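Local structure of ATP-dependent Clp protease proteolytic subunit (Listeria monocytogenes, 4JCQ) at residues 17-22 and 46-51; 22-27 and 36-41; 51-56 and 77-82; 113-118 and 176-181. The protein probably degrades misfolded and other proteins, as the serine-peptidase subunit of the ATP-dependent Clp protease, which builds a barrel of two stacked heptameric rings. One frame throughout, in Å; residues are numbered along the deposited sequence.

Contact 1: 17-22 and 46-51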
loop_
_atom_site.group_PDB
_atom_site.type_symbol
_atom_site.label_atom_id
_atom_site.label_comp_id
_atom_site.label_asym_id
_atom_site.label_seq_id
_atom_site.Cartn_x
_atom_site.Cartn_y
_atom_site.Cartn_z
ATOM N N LYS H 17 22.839 5.994 -7.806
ATOM C CA LYS H 17 23.897 5.177 -8.397
ATOM C C LYS H 17 23.318 4.100 -9.319
ATOM O O LYS H 17 24.005 3.603 -10.216
ATOM C CB LYS H 17 24.762 4.548 -7.304
ATOM C CG LYS H 17 26.179 4.233 -7.749
ATOM C CD LYS H 17 27.110 4.088 -6.559
ATOM C CE LYS H 17 28.553 4.044 -7.015
ATOM N NZ LYS H 17 29.502 4.037 -5.876
ATOM N N LEU H 18 22.053 3.748 -9.089
ATOM C CA LEU H 18 21.317 2.832 -9.958
ATOM C C LEU H 18 21.008 3.503 -11.298
ATOM O O LEU H 18 20.991 2.849 -12.344
ATOM C CB LEU H 18 20.026 2.369 -9.275
ATOM C CG LEU H 18 19.210 1.224 -9.887
ATOM C CD1 LEU H 18 19.964 -0.099 -9.837
ATOM C CD2 LEU H 18 17.872 1.097 -9.174
ATOM N N ILE H 19 20.765 4.811 -11.250
ATOM C CA ILE H 19 20.569 5.628 -12.447
ATOM C C ILE H 19 21.881 5.833 -13.217
ATOM O O ILE H 19 21.871 5.962 -14.445
ATOM C CB ILE H 19 19.865 6.968 -12.098
ATOM C CG1 ILE H 19 18.386 6.916 -12.494
ATOM C CG2 ILE H 19 20.522 8.161 -12.778
ATOM C CD1 ILE H 19 17.504 6.127 -11.549
ATOM N N ASP H 20 23.000 5.835 -12.489
ATOM C CA ASP H 20 24.333 5.991 -13.077
ATOM C C ASP H 20 24.734 4.834 -13.995
ATOM O O ASP H 20 25.572 5.004 -14.883
ATOM C CB ASP H 20 25.391 6.175 -11.981
ATOM C CG ASP H 20 25.311 7.537 -11.304
ATOM O OD1 ASP H 20 24.839 8.506 -11.937
ATOM O OD2 ASP H 20 25.734 7.638 -10.132
ATOM N N THR H 21 24.136 3.663 -13.778
ATOM C CA THR H 21 24.401 2.489 -14.616
ATOM C C THR H 21 23.749 2.616 -15.994
ATOM O O THR H 21 24.112 1.893 -16.926
ATOM C CB THR H 21 23.918 1.180 -13.952
ATOM O OG1 THR H 21 22.491 1.199 -13.824
ATOM C CG2 THR H 21 24.549 1.000 -12.580
ATOM N N ARG H 22 22.804 3.552 -16.108
ATOM C CA ARG H 22 21.982 3.763 -17.312
ATOM C C ARG H 22 21.432 2.436 -17.852
ATOM O O ARG H 22 21.610 2.095 -19.026
ATOM C CB ARG H 22 22.724 4.567 -18.403
ATOM C CG ARG H 22 23.913 5.384 -17.912
ATOM C CD ARG H 22 23.965 6.824 -18.414
ATOM N NE ARG H 22 23.313 7.078 -19.701
ATOM C CZ ARG H 22 22.382 8.012 -19.894
ATOM N NH1 ARG H 22 21.847 8.187 -21.096
ATOM N NH2 ARG H 22 21.988 8.785 -18.887
ATOM N N GLU H 46 17.792 10.232 -20.728
ATOM C CA GLU H 46 18.086 11.141 -21.835
ATOM C C GLU H 46 18.408 12.553 -21.339
ATOM O O GLU H 46 19.339 13.190 -21.835
ATOM C CB GLU H 46 16.918 11.184 -22.827
ATOM C CG GLU H 46 17.126 12.155 -23.982
ATOM C CD GLU H 46 15.917 12.292 -24.886
ATOM O OE1 GLU H 46 14.771 12.281 -24.383
ATOM O OE2 GLU H 46 16.121 12.426 -26.108
ATOM N N SER H 47 17.639 13.028 -20.359
ATOM C CA SER H 47 17.820 14.373 -19.809
ATOM C C SER H 47 19.136 14.531 -19.042
ATOM O O SER H 47 19.662 15.639 -18.929
ATOM C CB SER H 47 16.637 14.759 -18.918
ATOM O OG SER H 47 16.636 14.018 -17.711
ATOM N N ILE H 48 19.657 13.423 -18.520
ATOM C CA ILE H 48 20.911 13.433 -17.767
ATOM C C ILE H 48 22.125 13.550 -18.697
ATOM O O ILE H 48 22.963 14.436 -18.513
ATOM C CB ILE H 48 21.025 12.209 -16.828
ATOM C CG1 ILE H 48 19.973 12.304 -15.717
ATOM C CG2 ILE H 48 22.419 12.112 -16.219
ATOM C CD1 ILE H 48 19.726 11.008 -14.977
ATOM N N SER H 49 22.209 12.666 -19.692
ATOM C CA SER H 49 23.305 12.693 -20.667
ATOM C C SER H 49 22.948 11.988 -21.976
ATOM O O SER H 49 21.898 11.349 -22.087
ATOM C CB SER H 49 24.580 12.079 -20.073
ATOM O OG SER H 49 24.459 10.674 -19.934
ATOM N N ASN H 50 23.836 12.116 -22.960
ATOM C CA ASN H 50 23.703 11.426 -24.241
ATOM C C ASN H 50 24.413 10.071 -24.266
ATOM O O ASN H 50 24.493 9.426 -25.312
ATOM C CB ASN H 50 24.219 12.309 -25.383
ATOM C CG ASN H 50 23.283 13.459 -25.707
ATOM O OD1 ASN H 50 23.710 14.609 -25.797
ATOM N ND2 ASN H 50 22.001 13.154 -25.888
ATOM N N ASP H 51 24.924 9.648 -23.108
ATOM C CA ASP H 51 25.591 8.353 -22.961
ATOM C C ASP H 51 24.644 7.188 -23.277
ATOM O O ASP H 51 23.436 7.302 -23.068
ATOM C CB ASP H 51 26.159 8.203 -21.546
ATOM C CG ASP H 51 27.394 9.060 -21.309
ATOM O OD1 ASP H 51 27.831 9.150 -20.143
ATOM O OD2 ASP H 51 27.934 9.641 -22.277
#
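Arg22 and Asp51 bring the two backbones nearest, their CA atoms 8.1 Å apart: Arg22 is the first residue past the weakly bonded helix 14-20, and Asp51 lies three residues beyond the end of helix 32-48. Arg22 has positive phi (47°), and its long side chain, bent at chi2 and chi3, reaches across. Arg22 NH1 donates to Asp51 O at 2.7 Å, a bent bond (145° at the hydrogen) that meets the carbonyl obliquely, tilted from its plane. Over one face of the guanidinium sits Ser49 OG, 3.3 Å above the plane and over its centre; Asp51 CB lies 3.6 Å from Arg22 NE. This joins the loop after helix 14-20 to the turn that leads from helix 32-48 into strand 53-59, at the surface of the Clp protease fold. NH2 of Arg22 is also hydrogen-bonded to Leu45 O and NE weakly to Pro52 O, so all three guanidinium nitrogens have a backbone carbonyl partner. Beside this polar part, Ile19 and Ile48 cross at about a right angle, with CG2 of Ile19 3.7 Å from CD1 of Ile48. Leu14 and Lys17 of a neighbouring subunit pack on Ile19 and Ile48, respectively.

Contact 2: 22-27 and 36-41; sequences RTVLIY and EDVSKQ
Val24 and Gln41 are the closest pair of the backbones (CA to CA 7.2 Å), on a strand, 23-27, and a helical segment, 36-41, that run nearly antiparallel, their axes 9.5 Å apart at 170°. This is the first strand and helix of the beta-alpha-beta unit formed by strand 23-27, helix 32-48 and strand 53-59, the helix lying over one face of the parallel sheet. Val38 points at the strand, and its CG2 comes within 3.8 Å of Ile26 CG1, the two side chains crossing at about a right angle; CD1 of Ile26 also reaches both methyls of Val38. Ile70 of helix 64-76 packs on the same pair. One turn further along the helix, the extended chain of Gln41 brings its carboxamide beside Val24, with Gln41 OE1 3.8 Å from Val24 CG1 and about as far from CG2. That oxygen gains a polar partner through a water, which donates to Gln41 OE1 and accepts from Leu25 N, both at 2.8 Å. At the other branch of the amide, Gln41 NE2 makes a weak bond to Asp37 O in its own helix. The contact thus rests on branched aliphatic groups and the carboxamide end of Gln41; with no direct hydrogen bond between strand and helix, the water is the polar link, joining an amide of the strand to the glutamine oxygen.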
loop_
_atom_site.group_PDB
_atom_site.type_symbol
_atom_site.label_atom_id
_atom_site.label_comp_id
_atom_site.label_asym_id
_atom_site.label_seq_id
_atom_site.Cartn_x
_atom_site.Cartn_y
_atom_site.Cartn_z
ATOM N N ARG H 22 22.804 3.552 -16.108
ATOM C CA ARG H 22 21.982 3.763 -17.312
ATOM C C ARG H 22 21.432 2.436 -17.852
ATOM O O ARG H 22 21.610 2.095 -19.026
ATOM C CB ARG H 22 22.724 4.567 -18.403
ATOM C CG ARG H 22 23.913 5.384 -17.912
ATOM C CD ARG H 22 23.965 6.824 -18.414
ATOM N NE ARG H 22 23.313 7.078 -19.701
ATOM C CZ ARG H 22 22.382 8.012 -19.894
ATOM N NH1 ARG H 22 21.847 8.187 -21.096
ATOM N NH2 ARG H 22 21.988 8.785 -18.887
ATOM N N THR H 23 20.772 1.696 -16.964
ATOM C CA THR H 23 20.203 0.391 -17.280
ATOM C C THR H 23 18.696 0.396 -17.035
ATOM O O THR H 23 18.220 0.921 -16.026
ATOM C CB THR H 23 20.875 -0.728 -16.452
ATOM O OG1 THR H 23 22.286 -0.728 -16.706
ATOM C CG2 THR H 23 20.318 -2.092 -16.816
ATOM N N VAL H 24 17.953 -0.180 -17.975
ATOM C CA VAL H 24 16.504 -0.312 -17.862
ATOM C C VAL H 24 16.141 -1.791 -17.971
ATOM O O VAL H 24 16.631 -2.495 -18.859
ATOM C CB VAL H 24 15.770 0.507 -18.955
ATOM C CG1 VAL H 24 14.262 0.293 -18.888
ATOM C CG2 VAL H 24 16.097 1.990 -18.823
ATOM N N LEU H 25 15.299 -2.261 -17.057
ATOM C CA LEU H 25 14.835 -3.642 -17.097
ATOM C C LEU H 25 13.399 -3.703 -17.595
ATOM O O LEU H 25 12.517 -3.028 -17.061
ATOM C CB LEU H 25 14.952 -4.308 -15.719
ATOM C CG LEU H 25 16.305 -4.309 -14.995
ATOM C CD1 LEU H 25 16.200 -5.123 -13.716
ATOM C CD2 LEU H 25 17.431 -4.843 -15.868
ATOM N N ILE H 26 13.183 -4.500 -18.635
ATOM C CA ILE H 26 11.842 -4.759 -19.157
ATOM C C ILE H 26 11.540 -6.241 -18.944
ATOM O O ILE H 26 11.834 -7.082 -19.798
ATOM C CB ILE H 26 11.706 -4.343 -20.644
ATOM C CG1 ILE H 26 12.002 -2.845 -20.809
ATOM C CG2 ILE H 26 10.315 -4.665 -21.177
ATOM C CD1 ILE H 26 11.970 -2.344 -22.242
ATOM N N TYR H 27 10.984 -6.548 -17.772
ATOM C CA TYR H 27 10.686 -7.915 -17.366
ATOM C C TYR H 27 9.178 -8.080 -17.206
ATOM O O TYR H 27 8.527 -7.266 -16.546
ATOM C CB TYR H 27 11.367 -8.252 -16.029
ATOM C CG TYR H 27 12.884 -8.429 -16.037
ATOM C CD1 TYR H 27 13.510 -9.167 -15.032
ATOM C CD2 TYR H 27 13.690 -7.859 -17.028
ATOM C CE1 TYR H 27 14.887 -9.330 -15.008
ATOM C CE2 TYR H 27 15.071 -8.020 -17.015
ATOM C CZ TYR H 27 15.664 -8.757 -16.001
ATOM O OH TYR H 27 17.034 -8.920 -15.974
ATOM N N GLU H 36 4.587 3.152 -19.509
ATOM C CA GLU H 36 4.735 4.424 -18.799
ATOM C C GLU H 36 6.016 4.459 -17.966
ATOM O O GLU H 36 6.765 5.435 -18.014
ATOM C CB GLU H 36 3.512 4.715 -17.920
ATOM C CG GLU H 36 3.563 6.077 -17.236
ATOM C CD GLU H 36 2.278 6.453 -16.523
ATOM O OE1 GLU H 36 1.220 5.854 -16.809
ATOM O OE2 GLU H 36 2.329 7.365 -15.671
ATOM N N ASP H 37 6.256 3.388 -17.212
ATOM C CA ASP H 37 7.455 3.254 -16.389
ATOM C C ASP H 37 8.731 3.315 -17.234
ATOM O O ASP H 37 9.671 4.034 -16.891
ATOM C CB ASP H 37 7.402 1.951 -15.582
ATOM C CG ASP H 37 8.488 1.864 -14.523
ATOM O OD1 ASP H 37 8.927 0.734 -14.220
ATOM O OD2 ASP H 37 8.906 2.915 -13.987
ATOM N N VAL H 38 8.747 2.574 -18.341
ATOM C CA VAL H 38 9.894 2.555 -19.254
ATOM C C VAL H 38 10.093 3.912 -19.938
ATOM O O VAL H 38 11.225 4.398 -20.038
ATOM C CB VAL H 38 9.788 1.410 -20.291
ATOM C CG1 VAL H 38 10.852 1.539 -21.375
ATOM C CG2 VAL H 38 9.910 0.058 -19.599
ATOM N N SER H 39 8.996 4.525 -20.389
ATOM C CA SER H 39 9.051 5.861 -20.993
ATOM C C SER H 39 9.669 6.887 -20.041
ATOM O O SER H 39 10.527 7.672 -20.447
ATOM C CB SER H 39 7.662 6.326 -21.440
ATOM O OG SER H 39 7.175 5.539 -22.515
ATOM N N LYS H 40 9.235 6.865 -18.782
ATOM C CA LYS H 40 9.766 7.768 -17.757
ATOM C C LYS H 40 11.261 7.568 -17.523
ATOM O O LYS H 40 12.008 8.543 -17.422
ATOM C CB LYS H 40 8.997 7.621 -16.440
ATOM C CG LYS H 40 7.665 8.350 -16.427
ATOM C CD LYS H 40 6.905 8.120 -15.132
ATOM C CE LYS H 40 5.555 8.819 -15.164
ATOM N NZ LYS H 40 4.772 8.573 -13.923
ATOM N N GLN H 41 11.688 6.308 -17.448
ATOM C CA GLN H 41 13.098 5.973 -17.250
ATOM C C GLN H 41 13.962 6.432 -18.422
ATOM O O GLN H 41 15.032 7.005 -18.216
ATOM C CB GLN H 41 13.281 4.471 -17.021
ATOM C CG GLN H 41 12.775 3.970 -15.679
ATOM C CD GLN H 41 12.957 2.476 -15.518
ATOM O OE1 GLN H 41 14.081 1.978 -15.489
ATOM N NE2 GLN H 41 11.849 1.752 -15.411
HETATM O O HOH W 1 14.663 -0.716 -14.836
#

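Contact 3: 51-56 and 77-82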
loop_
_atom_site.group_PDB
_atom_site.type_symbol
_atom_site.label_atom_id
_atom_site.label_comp_id
_atom_site.label_asym_id
_atom_site.label_seq_id
_atom_site.Cartn_x
_atom_site.Cartn_y
_atom_site.Cartn_z
ATOM N N ASP H 51 24.924 9.648 -23.108
ATOM C CA ASP H 51 25.591 8.353 -22.961
ATOM C C ASP H 51 24.644 7.188 -23.277
ATOM O O ASP H 51 23.436 7.302 -23.068
ATOM C CB ASP H 51 26.159 8.203 -21.546
ATOM C CG ASP H 51 27.394 9.060 -21.309
ATOM O OD1 ASP H 51 27.831 9.150 -20.143
ATOM O OD2 ASP H 51 27.934 9.641 -22.277
ATOM N N PRO H 52 25.192 6.068 -23.790
ATOM C CA PRO H 52 24.376 4.903 -24.157
ATOM C C PRO H 52 23.546 4.331 -23.004
ATOM O O PRO H 52 23.910 4.478 -21.835
ATOM C CB PRO H 52 25.417 3.876 -24.613
ATOM C CG PRO H 52 26.566 4.698 -25.086
ATOM C CD PRO H 52 26.609 5.872 -24.153
ATOM N N ILE H 53 22.430 3.695 -23.354
ATOM C CA ILE H 53 21.544 3.048 -22.387
ATOM C C ILE H 53 21.462 1.557 -22.711
ATOM O O ILE H 53 21.367 1.175 -23.878
ATOM C CB ILE H 53 20.131 3.681 -22.403
ATOM C CG1 ILE H 53 20.200 5.161 -22.006
ATOM C CG2 ILE H 53 19.173 2.926 -21.484
ATOM C CD1 ILE H 53 18.952 5.955 -22.336
ATOM N N THR H 54 21.521 0.722 -21.676
ATOM C CA THR H 54 21.385 -0.726 -21.839
ATOM C C THR H 54 20.027 -1.192 -21.319
ATOM O O THR H 54 19.642 -0.868 -20.194
ATOM C CB THR H 54 22.517 -1.486 -21.114
ATOM O OG1 THR H 54 23.784 -0.961 -21.526
ATOM C CG2 THR H 54 22.469 -2.984 -21.432
ATOM N N ILE H 55 19.304 -1.942 -22.147
ATOM C CA ILE H 55 18.014 -2.501 -21.753
ATOM C C ILE H 55 18.087 -4.027 -21.727
ATOM O O ILE H 55 18.415 -4.653 -22.734
ATOM C CB ILE H 55 16.867 -2.047 -22.689
ATOM C CG1 ILE H 55 16.769 -0.514 -22.733
ATOM C CG2 ILE H 55 15.545 -2.657 -22.246
ATOM C CD1 ILE H 55 15.679 0.019 -23.643
ATOM N N PHE H 56 17.796 -4.612 -20.566
ATOM C CA PHE H 56 17.650 -6.062 -20.435
ATOM C C PHE H 56 16.177 -6.427 -20.589
ATOM O O PHE H 56 15.325 -5.906 -19.863
ATOM C CB PHE H 56 18.180 -6.553 -19.080
ATOM C CG PHE H 56 19.675 -6.446 -18.931
ATOM C CD1 PHE H 56 20.260 -5.273 -18.469
ATOM C CD2 PHE H 56 20.498 -7.524 -19.239
ATOM C CE1 PHE H 56 21.638 -5.172 -18.328
ATOM C CE2 PHE H 56 21.877 -7.430 -19.103
ATOM C CZ PHE H 56 22.448 -6.251 -18.645
ATOM N N ILE H 77 14.489 8.801 -28.433
ATOM C CA ILE H 77 15.487 9.436 -27.566
ATOM C C ILE H 77 16.859 9.524 -28.239
ATOM O O ILE H 77 17.188 8.711 -29.104
ATOM C CB ILE H 77 15.592 8.743 -26.184
ATOM C CG1 ILE H 77 15.983 7.265 -26.333
ATOM C CG2 ILE H 77 14.285 8.905 -25.410
ATOM C CD1 ILE H 77 16.384 6.590 -25.037
ATOM N N LYS H 78 17.644 10.525 -27.842
ATOM C CA LYS H 78 18.965 10.755 -28.431
ATOM C C LYS H 78 20.020 9.686 -28.109
ATOM O O LYS H 78 20.756 9.279 -29.008
ATOM C CB LYS H 78 19.485 12.162 -28.103
ATOM C CG LYS H 78 19.086 13.212 -29.131
ATOM C CD LYS H 78 19.623 14.596 -28.787
ATOM C CE LYS H 78 18.661 15.365 -27.896
ATOM N NZ LYS H 78 19.097 16.772 -27.679
ATOM N N PRO H 79 20.097 9.222 -26.840
ATOM C CA PRO H 79 21.098 8.196 -26.520
ATOM C C PRO H 79 20.946 6.911 -27.337
ATOM O O PRO H 79 19.826 6.507 -27.662
ATOM C CB PRO H 79 20.836 7.902 -25.040
ATOM C CG PRO H 79 20.217 9.147 -24.513
ATOM C CD PRO H 79 19.357 9.644 -25.634
ATOM N N THR H 80 22.077 6.292 -27.667
ATOM C CA THR H 80 22.094 4.993 -28.333
ATOM C C THR H 80 21.641 3.916 -27.350
ATOM O O THR H 80 22.119 3.858 -26.217
ATOM C CB THR H 80 23.501 4.660 -28.874
ATOM O OG1 THR H 80 23.892 5.658 -29.823
ATOM C CG2 THR H 80 23.525 3.295 -29.553
ATOM N N VAL H 81 20.712 3.073 -27.791
ATOM C CA VAL H 81 20.159 2.028 -26.940
ATOM C C VAL H 81 20.697 0.654 -27.331
ATOM O O VAL H 81 20.584 0.234 -28.483
ATOM C CB VAL H 81 18.612 2.035 -26.960
ATOM C CG1 VAL H 81 18.051 0.830 -26.215
ATOM C CG2 VAL H 81 18.074 3.327 -26.358
ATOM N N LYS H 82 21.296 -0.027 -26.358
ATOM C CA LYS H 82 21.708 -1.417 -26.516
ATOM C C LYS H 82 20.684 -2.315 -25.833
ATOM O O LYS H 82 20.209 -1.999 -24.740
ATOM C CB LYS H 82 23.088 -1.649 -25.899
ATOM C CG LYS H 82 24.236 -0.960 -26.621
ATOM C CD LYS H 82 25.545 -1.174 -25.878
ATOM C CE LYS H 82 26.740 -0.706 -26.694
ATOM N NZ LYS H 82 26.761 0.771 -26.893
#
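Ile53 is gripped at both backbone polar atoms by segment 77-82: Ile53 N donates to Thr80 O at 2.9 Å, and Ile53 O accepts from Lys82 N at 2.8 Å. Lys82 O in turn takes the N-H of Ile55, with Ile55 N at 2.7 Å. Together they make a parallel ladder that pairs Ile53 with Val81 and Thr54 with Lys82, and CA-H...O contacts fill in between, such as Val81 CA to Ile53 O. Strands 53-59 and 81-86 are the two strands of a beta-alpha-beta unit whose crossover is helix 64-76, and they lie side by side in the central parallel sheet of the ClpP/crotonase fold. Ile53, Ile55 and Val81 pack on one face. CD1 of Ile55 meets Val81 CG1 at 3.6 Å. CD1 of Ile53 is 3.8 Å from both Ile77 CD1 and Pro79 CB; the Ile77 side chain crosses that of Ile53 at about a right angle, and Pro79 lies beside it, pointing the same way. Leu45 of helix 32-48 packs on Ile53 and Leu42 on Ile77. Lys82 and Thr54 point to the opposite face, where the lysine chain, bent at chi4 (67°), brings Lys82 NZ to 4.1 Å from Pro52 CB.

Contact 4: 113-118 and 176-181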
loop_
_atom_site.group_PDB
_atom_site.type_symbol
_atom_site.label_atom_id
_atom_site.label_comp_id
_atom_site.label_asym_id
_atom_site.label_seq_id
_atom_site.Cartn_x
_atom_site.Cartn_y
_atom_site.Cartn_z
ATOM N N TYR H 113 13.712 -17.175 -28.365
ATOM C CA TYR H 113 13.066 -16.090 -29.105
ATOM C C TYR H 113 11.903 -16.616 -29.939
ATOM O O TYR H 113 11.994 -17.697 -30.523
ATOM C CB TYR H 113 14.085 -15.394 -30.019
ATOM C CG TYR H 113 15.163 -14.638 -29.267
ATOM C CD1 TYR H 113 15.093 -13.255 -29.118
ATOM C CD2 TYR H 113 16.242 -15.309 -28.690
ATOM C CE1 TYR H 113 16.070 -12.559 -28.421
ATOM C CE2 TYR H 113 17.223 -14.623 -27.990
ATOM C CZ TYR H 113 17.128 -13.249 -27.858
ATOM O OH TYR H 113 18.092 -12.564 -27.161
ATOM N N MET H 114 10.815 -15.850 -29.993
ATOM C CA MET H 114 9.665 -16.197 -30.834
ATOM C C MET H 114 9.040 -14.944 -31.435
ATOM O O MET H 114 8.637 -14.043 -30.706
ATOM C CB MET H 114 8.621 -16.987 -30.037
ATOM C CG MET H 114 7.427 -17.442 -30.871
ATOM S SD MET H 114 6.273 -18.490 -29.973
ATOM C CE MET H 114 5.527 -17.319 -28.841
ATOM N N ILE H 115 8.954 -14.889 -32.762
ATOM C CA ILE H 115 8.421 -13.691 -33.419
ATOM C C ILE H 115 6.909 -13.728 -33.665
ATOM O O ILE H 115 6.349 -12.766 -34.192
ATOM C CB ILE H 115 9.181 -13.316 -34.717
ATOM C CG1 ILE H 115 8.874 -14.298 -35.854
ATOM C CG2 ILE H 115 10.677 -13.184 -34.455
ATOM C CD1 ILE H 115 9.162 -13.724 -37.225
ATOM N N HIS H 116 6.259 -14.824 -33.273
ATOM C CA HIS H 116 4.798 -14.933 -33.342
ATOM C C HIS H 116 4.136 -13.697 -32.815
ATOM O O HIS H 116 4.495 -13.205 -31.745
ATOM C CB HIS H 116 4.302 -16.133 -32.545
ATOM C CG HIS H 116 2.794 -16.220 -32.452
ATOM N ND1 HIS H 116 2.110 -15.818 -31.365
ATOM C CD2 HIS H 116 1.846 -16.669 -33.370
ATOM C CE1 HIS H 116 0.792 -16.008 -31.568
ATOM N NE2 HIS H 116 0.632 -16.530 -32.796
ATOM N N GLN H 117 3.166 -13.182 -33.564
ATOM C CA GLN H 117 2.394 -12.027 -33.125
ATOM C C GLN H 117 0.926 -12.416 -33.005
ATOM O O GLN H 117 0.381 -13.046 -33.911
ATOM C CB GLN H 117 2.563 -10.847 -34.093
ATOM C CG GLN H 117 4.006 -10.412 -34.345
ATOM C CD GLN H 117 4.710 -9.865 -33.109
ATOM O OE1 GLN H 117 4.098 -9.218 -32.262
ATOM N NE2 GLN H 117 6.012 -10.115 -33.011
ATOM N N PRO H 118 0.282 -12.058 -31.876
ATOM C CA PRO H 118 -1.144 -12.341 -31.696
ATOM C C PRO H 118 -1.983 -11.581 -32.719
ATOM O O PRO H 118 -1.732 -10.400 -32.965
ATOM C CB PRO H 118 -1.430 -11.835 -30.277
ATOM C CG PRO H 118 -0.345 -10.851 -29.991
ATOM C CD PRO H 118 0.862 -11.376 -30.706
ATOM N N TYR H 176 18.874 -15.971 -37.683
ATOM C CA TYR H 176 17.665 -15.336 -38.207
ATOM C C TYR H 176 17.847 -13.832 -38.427
ATOM O O TYR H 176 17.133 -13.228 -39.228
ATOM C CB TYR H 176 16.499 -15.584 -37.246
ATOM C CG TYR H 176 15.126 -15.479 -37.870
ATOM C CD1 TYR H 176 14.539 -16.579 -38.495
ATOM C CD2 TYR H 176 14.406 -14.287 -37.818
ATOM C CE1 TYR H 176 13.276 -16.490 -39.063
ATOM C CE2 TYR H 176 13.143 -14.189 -38.377
ATOM C CZ TYR H 176 12.583 -15.293 -38.999
ATOM O OH TYR H 176 11.330 -15.197 -39.554
ATOM N N GLY H 177 18.801 -13.237 -37.714
ATOM C CA GLY H 177 19.057 -11.800 -37.802
ATOM C C GLY H 177 18.442 -10.991 -36.670
ATOM O O GLY H 177 18.439 -9.759 -36.712
ATOM N N ILE H 178 17.920 -11.684 -35.660
ATOM C CA ILE H 178 17.358 -11.031 -34.473
ATOM C C ILE H 178 18.490 -10.624 -33.530
ATOM O O ILE H 178 18.635 -9.446 -33.189
ATOM C CB ILE H 178 16.350 -11.945 -33.736
ATOM C CG1 ILE H 178 15.169 -12.293 -34.649
ATOM C CG2 ILE H 178 15.852 -11.288 -32.452
ATOM C CD1 ILE H 178 14.397 -13.524 -34.213
ATOM N N VAL H 179 19.291 -11.606 -33.124
ATOM C CA VAL H 179 20.435 -11.385 -32.243
ATOM C C VAL H 179 21.692 -11.185 -33.086
ATOM O O VAL H 179 21.927 -11.929 -34.037
ATOM C CB VAL H 179 20.637 -12.583 -31.286
ATOM C CG1 VAL H 179 21.879 -12.394 -30.422
ATOM C CG2 VAL H 179 19.406 -12.785 -30.414
ATOM N N ASN H 180 22.492 -10.179 -32.740
ATOM C CA ASN H 180 23.761 -9.947 -33.425
ATOM C C ASN H 180 24.928 -10.657 -32.746
ATOM O O ASN H 180 25.780 -11.241 -33.418
ATOM C CB ASN H 180 24.057 -8.450 -33.537
ATOM C CG ASN H 180 25.142 -8.140 -34.555
ATOM O OD1 ASN H 180 26.155 -7.517 -34.231
ATOM N ND2 ASN H 180 24.934 -8.572 -35.792
ATOM N N GLU H 181 24.956 -10.606 -31.416
ATOM C CA GLU H 181 26.070 -11.147 -30.646
ATOM C C GLU H 181 25.592 -11.818 -29.360
ATOM O O GLU H 181 24.807 -11.245 -28.603
ATOM C CB GLU H 181 27.071 -10.032 -30.325
ATOM C CG GLU H 181 28.421 -10.512 -29.814
ATOM C CD GLU H 181 29.407 -9.377 -29.586
ATOM O OE1 GLU H 181 30.382 -9.585 -28.834
ATOM O OE2 GLU H 181 29.214 -8.279 -30.154
#
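Tyr113 and Ile115, on the strand end and turn that lead to His116, predicted to be an active-site residue, pack against the loop that follows helix 170-176. That helix closes in a Schellman motif at Gly177, which has positive phi (100°), and after it Ile178 and Val179 point toward segment 113-118. A methyl of Val179 lies over one face of the Tyr113 ring: Val179 CG2 is 3.9 Å from the ring centroid and 30° off its normal, a CH-pi contact displaced toward the phenol end, with CZ of Tyr113 only 3.5 Å from that methyl. The hydroxyl of Tyr113 is hydrogen-bonded to Ser107. Ile178 slides past the same tyrosine in the opposite direction, Ile178 CG2 3.9 Å from Tyr113 CD1, while Ile178 CD1 reaches Ile115 CG2 at 3.7 Å. In the Clp protease fold this joins the turn before the histidine to the C-terminal part of the chain, and Ile94 and Tyr97 of helix 92-97, which follows the predicted nucleophile Ser91, pack against the same residues. With Ile115 CG1 between the backbone N and the carbonyl carbon (chi1 72°), the CD1 it carries goes to Tyr176 while CG2 meets Ile178. Ile115 CD1 is 3.5 Å from Tyr176 OH, the two side chains meeting tip to tip; that hydroxyl is hydrogen-bonded to Asp161. The side chain of Ile115 lies about 7 Å from that of Ser91. Gln117 NE2 is bonded to Ser91 O, and Ser91 OG bonded to the backbone O of His116 is consistent with an inactive triad.

Overall arrangement
Contact 4 lies opposite the other three across the chain's centre, about 9 Å from contact 3 at the nearest atoms. Contacts 1 and 2 both use helix 32-48 and share Arg22; contacts 1 and 3 share Asp51, and strands 23-27 and 53-59 link contacts 2 and 3 as neighbours in one sheet. Contact 1 is a surface contact carried by a guanidinium. Contact 2 is buried and largely aliphatic, with one bridging water; contact 3, partly buried, is a backbone ladder. Contact 4 is buried too, but aromatic and aliphatic, without direct hydrogen bonds, and carries the predicted active-site His116. Contacts 1, 2 and 3 touch other subunits; contact 4 does not.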